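Local coordinates for Lic12234 (Leptospira interrogans, PDB 4TZH), which is of unknown function but belongs to a leucine-rich repeat subfamily of a human pathogen and is a putative virulence factor, at residues D150-G153 / Q154-K157. Numbering follows the deposited sequence.
Sequences DELG and QLKK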
loop_
_atom_site.group_PDB
_atom_site.type_symbol
_atom_site.label_atom_id
_atom_site.label_comp_id
_atom_site.label_asym_id
_atom_site.label_seq_id
_atom_site.Cartn_x
_atom_site.Cartn_y
_atom_site.Cartn_z
ATOM N N ASP A 150 3.609 -19.436 -2.390
ATOM C CA ASP A 150 3.382 -20.234 -1.179
ATOM C C ASP A 150 3.667 -19.431 0.088
ATOM O O ASP A 150 3.038 -19.683 1.119
ATOM C CB ASP A 150 4.235 -21.510 -1.183
ATOM C CG ASP A 150 3.892 -22.510 -2.264
ATOM O OD1 ASP A 150 2.774 -22.429 -2.817
ATOM O OD2 ASP A 150 4.724 -23.396 -2.533
ATOM N N GLU A 151 4.575 -18.425 -0.000
ATOM C CA GLU A 151 4.927 -17.565 1.127
ATOM C C GLU A 151 3.733 -16.779 1.665
ATOM O O GLU A 151 3.777 -16.332 2.803
ATOM C CB GLU A 151 6.088 -16.623 0.772
ATOM C CG GLU A 151 7.427 -17.332 0.584
ATOM C CD GLU A 151 7.699 -17.898 -0.796
ATOM O OE1 GLU A 151 6.807 -17.823 -1.672
ATOM O OE2 GLU A 151 8.824 -18.408 -1.004
ATOM N N LEU A 152 2.635 -16.664 0.891
ATOM C CA LEU A 152 1.441 -15.999 1.410
ATOM C C LEU A 152 0.912 -16.729 2.648
ATOM O O LEU A 152 0.363 -16.118 3.562
ATOM C CB LEU A 152 0.369 -15.887 0.320
ATOM C CG LEU A 152 -0.625 -14.748 0.493
ATOM C CD1 LEU A 152 0.029 -13.407 0.278
ATOM C CD2 LEU A 152 -1.767 -14.871 -0.490
ATOM N N GLY A 153 1.165 -18.035 2.706
ATOM C CA GLY A 153 0.764 -18.851 3.840
ATOM C C GLY A 153 1.470 -18.498 5.135
ATOM O O GLY A 153 1.053 -18.946 6.205
ATOM N N GLN A 154 2.545 -17.670 5.058
ATOM C CA GLN A 154 3.272 -17.217 6.240
ATOM C C GLN A 154 2.531 -16.105 6.963
ATOM O O GLN A 154 2.923 -15.750 8.078
ATOM C CB GLN A 154 4.692 -16.733 5.871
ATOM C CG GLN A 154 5.582 -17.829 5.269
ATOM C CD GLN A 154 6.822 -17.290 4.573
ATOM O OE1 GLN A 154 7.121 -16.079 4.563
ATOM N NE2 GLN A 154 7.576 -18.192 3.961
ATOM N N LEU A 155 1.482 -15.523 6.329
ATOM C CA LEU A 155 0.748 -14.394 6.918
ATOM C C LEU A 155 -0.289 -14.919 7.905
ATOM O O LEU A 155 -1.469 -15.036 7.596
ATOM C CB LEU A 155 0.098 -13.537 5.812
ATOM C CG LEU A 155 1.049 -13.011 4.734
ATOM C CD1 LEU A 155 0.271 -12.226 3.705
ATOM C CD2 LEU A 155 2.145 -12.148 5.323
ATOM N N LYS A 156 0.174 -15.223 9.118
ATOM C CA LYS A 156 -0.662 -15.870 10.133
ATOM C C LYS A 156 -1.769 -15.009 10.725
ATOM O O LYS A 156 -2.720 -15.561 11.292
ATOM C CB LYS A 156 0.205 -16.468 11.259
ATOM C CG LYS A 156 1.294 -17.419 10.760
ATOM C CD LYS A 156 0.723 -18.687 10.125
ATOM C CE LYS A 156 1.808 -19.605 9.620
ATOM N NZ LYS A 156 1.239 -20.826 8.988
ATOM N N LYS A 157 -1.697 -13.676 10.571
ATOM C CA LYS A 157 -2.728 -12.796 11.101
ATOM C C LYS A 157 -3.725 -12.416 9.994
ATOM O O LYS A 157 -4.705 -11.718 10.265
ATOM C CB LYS A 157 -2.085 -11.531 11.661
ATOM C CG LYS A 157 -1.423 -11.757 13.025
ATOM C CD LYS A 157 -0.820 -10.467 13.572
ATOM C CE LYS A 157 -1.806 -9.348 13.801
ATOM N NZ LYS A 157 -1.215 -8.322 14.700
HETATM O O HOH W 1 -1.022 -20.084 7.524
#
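L152 and L155 meet within a short 3-10 turn on the convex side of a leucine-rich repeat, between strands 137-139 and 160-162. This is a local contact along one continuous piece of chain. Two successive i to i+3 backbone bonds shape it. Q154 N donates to E151 O at 2.9 Å, and L155 N donates to L152 O at 3.0 Å. G153 N repeats the pattern with D150 O.

The two leucines form the buried side. L152 CD1 touches L155 CD1 at 3.6 Å, the side chains crossing at a slant. L152 holds CG opposite its backbone N (chi1 -155°), whereas L155 sets CG beside its own N, and its CB and CG also rest on L152 O.

On the outer side E151 and Q154 run alongside each other, pointing the same way. The E151 CB and CG pack against the end of the Q154 side chain, and the carboxylate and amide planes are nearly perpendicular. K156 bends at chi2 (-66°), which brings its ammonium back over the turn. K156 NZ makes a weak 3.4 Å bond to G153 O, and a water bridges the same two atoms.

At L155 the chain leaves the coil through an inverse gamma turn. L152 touches I129 of the preceding loop, and L155 O accepts a bond from Q183, which lies between helix 173-179 and strand 186-188.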